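PDB 3LK5: geranylgeranyl pyrophosphate synthase from Corynebacterium glutamicum, which probably catalyses prenyl transfer in isoprenoid biosynthesis, building allylic diphosphates with the help of magnesium ions. Local coordinates for residues 191-196 / 205-210. Numbering follows the deposited sequence.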
loop_
_atom_site.group_PDB
_atom_site.type_symbol
_atom_site.label_atom_id
_atom_site.label_comp_id
_atom_site.label_asym_id
_atom_site.label_seq_id
_atom_site.Cartn_x
_atom_site.Cartn_y
_atom_site.Cartn_z
ATOM N N GLN A 191 3.451 13.586 0.930
ATOM C CA GLN A 191 2.530 13.501 2.071
ATOM C C GLN A 191 3.193 13.476 3.443
ATOM O O GLN A 191 2.683 14.087 4.419
ATOM C CB GLN A 191 1.614 12.315 1.919
ATOM C CG GLN A 191 0.900 12.388 0.618
ATOM C CD GLN A 191 -0.513 11.921 0.691
ATOM O OE1 GLN A 191 -1.348 12.325 -0.148
ATOM N NE2 GLN A 191 -0.816 11.035 1.647
ATOM N N LEU A 192 4.323 12.780 3.525
ATOM C CA LEU A 192 5.080 12.771 4.774
ATOM C C LEU A 192 5.542 14.188 5.130
ATOM O O LEU A 192 5.479 14.592 6.297
ATOM C CB LEU A 192 6.291 11.821 4.705
ATOM C CG LEU A 192 5.910 10.349 4.883
ATOM C CD1 LEU A 192 7.038 9.408 4.380
ATOM C CD2 LEU A 192 5.554 10.094 6.350
ATOM N N LEU A 193 6.063 14.915 4.143
ATOM C CA LEU A 193 6.512 16.293 4.388
ATOM C C LEU A 193 5.353 17.199 4.830
ATOM O O LEU A 193 5.532 18.059 5.705
ATOM C CB LEU A 193 7.209 16.871 3.152
ATOM C CG LEU A 193 7.755 18.298 3.253
ATOM C CD1 LEU A 193 8.716 18.442 4.466
ATOM C CD2 LEU A 193 8.483 18.614 1.981
ATOM N N ASP A 194 4.182 16.989 4.232
ATOM C CA ASP A 194 2.950 17.756 4.521
ATOM C C ASP A 194 2.421 17.524 5.948
ATOM O O ASP A 194 2.025 18.480 6.653
ATOM C CB ASP A 194 1.876 17.384 3.505
ATOM C CG ASP A 194 0.777 18.410 3.405
ATOM O OD1 ASP A 194 1.051 19.626 3.484
ATOM O OD2 ASP A 194 -0.378 18.000 3.220
ATOM N N ILE A 195 2.412 16.258 6.361
ATOM C CA ILE A 195 2.074 15.849 7.729
ATOM C C ILE A 195 2.954 16.553 8.750
ATOM O O ILE A 195 2.474 16.988 9.816
ATOM C CB ILE A 195 2.226 14.290 7.922
ATOM C CG1 ILE A 195 1.143 13.551 7.167
ATOM C CG2 ILE A 195 2.173 13.882 9.403
ATOM C CD1 ILE A 195 -0.180 14.174 7.290
ATOM N N TYR A 196 4.236 16.653 8.414
ATOM C CA TYR A 196 5.212 17.284 9.268
ATOM C C TYR A 196 4.840 18.773 9.397
ATOM O O TYR A 196 4.774 19.323 10.518
ATOM C CB TYR A 196 6.629 17.106 8.705
ATOM C CG TYR A 196 7.690 17.938 9.387
ATOM C CD1 TYR A 196 8.399 17.452 10.508
ATOM C CD2 TYR A 196 7.991 19.216 8.928
ATOM C CE1 TYR A 196 9.381 18.240 11.144
ATOM C CE2 TYR A 196 8.961 20.009 9.555
ATOM C CZ TYR A 196 9.645 19.519 10.658
ATOM O OH TYR A 196 10.597 20.308 11.258
ATOM N N VAL A 205 7.651 28.799 3.467
ATOM C CA VAL A 205 7.142 28.878 2.082
ATOM C C VAL A 205 7.838 27.795 1.254
ATOM O O VAL A 205 7.195 27.065 0.468
ATOM C CB VAL A 205 7.407 30.262 1.452
ATOM C CG1 VAL A 205 6.894 30.308 0.012
ATOM C CG2 VAL A 205 6.708 31.367 2.252
ATOM N N GLU A 206 9.152 27.675 1.480
ATOM C CA GLU A 206 10.018 26.701 0.803
ATOM C C GLU A 206 9.553 25.275 1.005
ATOM O O GLU A 206 9.591 24.448 0.073
ATOM C CB GLU A 206 11.429 26.783 1.363
ATOM C CG GLU A 206 12.491 27.008 0.325
ATOM C CD GLU A 206 12.413 28.412 -0.245
ATOM O OE1 GLU A 206 12.337 29.385 0.552
ATOM O OE2 GLU A 206 12.420 28.549 -1.491
ATOM N N LEU A 207 9.145 24.963 2.230
ATOM C CA LEU A 207 8.734 23.602 2.502
ATOM C C LEU A 207 7.369 23.312 1.909
ATOM O O LEU A 207 7.128 22.209 1.422
ATOM C CB LEU A 207 8.788 23.287 3.986
ATOM C CG LEU A 207 10.233 23.150 4.499
ATOM C CD1 LEU A 207 10.212 23.117 6.015
ATOM C CD2 LEU A 207 10.958 21.909 3.935
ATOM N N ALA A 208 6.474 24.298 1.951
ATOM C CA ALA A 208 5.171 24.171 1.290
ATOM C C ALA A 208 5.370 23.972 -0.215
ATOM O O ALA A 208 4.651 23.137 -0.821
ATOM C CB ALA A 208 4.276 25.413 1.563
ATOM N N ASP A 209 6.331 24.698 -0.806
ATOM C CA ASP A 209 6.728 24.512 -2.232
ATOM C C ASP A 209 7.137 23.053 -2.529
ATOM O O ASP A 209 6.764 22.494 -3.571
ATOM C CB ASP A 209 7.921 25.397 -2.644
ATOM C CG ASP A 209 7.573 26.888 -2.756
ATOM O OD1 ASP A 209 6.389 27.270 -2.951
ATOM O OD2 ASP A 209 8.534 27.696 -2.664
ATOM N N SER A 210 7.940 22.471 -1.634
ATOM C CA SER A 210 8.356 21.081 -1.792
ATOM C C SER A 210 7.181 20.140 -1.780
ATOM O O SER A 210 7.116 19.209 -2.602
ATOM C CB SER A 210 9.383 20.663 -0.731
ATOM O OG SER A 210 10.573 21.429 -0.893
#
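Leu193 packs against Leu207 and Ser210 in a small apolar helix-to-helix contact, set where the chain leaves helix 170-199, passes through a short loop and comes back along helix 205-231, in the all-helical fold of the FPP/GGPP synthase family. The CA atoms of Leu193 and Leu207 are 7.9 Å apart, and at this separation the two side chains meet between the helices. With CG anti to the backbone N (chi1 -179°), Leu193 reaches straight out toward the other helix. There CD2 of Leu193 lies between two groups one turn apart, pressing on CB of Ser210 at 3.5 Å. On the other turn, CD2 of Leu193 passes the carbonyl O of Leu207 at 3.9 Å. The second branch, CD1 of Leu193, meets CD2 of Leu207 at 4.2 Å, the two leucine side chains crossing at about a right angle. Ser210 therefore offers carbon to this neighbour, while its OG turns back along its own helix and makes a weak hydrogen bond to O of Glu206, at 3.3 Å. Further along helix 205-231, Val211 also touches Leu193, and Asn202 of the connecting loop lies against Leu207. On its other flank helix 170-199 faces the second subunit, where Leu150 packs on Leu192 and Ile195. The next residue after Leu193, Asp194, is a magnesium ligand of this enzyme, although no metal is bound to this chain here; its OD2 forms a salt bridge with Lys215, which ties the metal-ligand side chain to helix 205-231. Between the two segments, then, the attraction is van der Waals and hydrophobic, the polar bond of Ser210 staying within its own helix: Leu193 is buried beside a metal-binding aspartate, and its branched end joins the two helices without any directional bond.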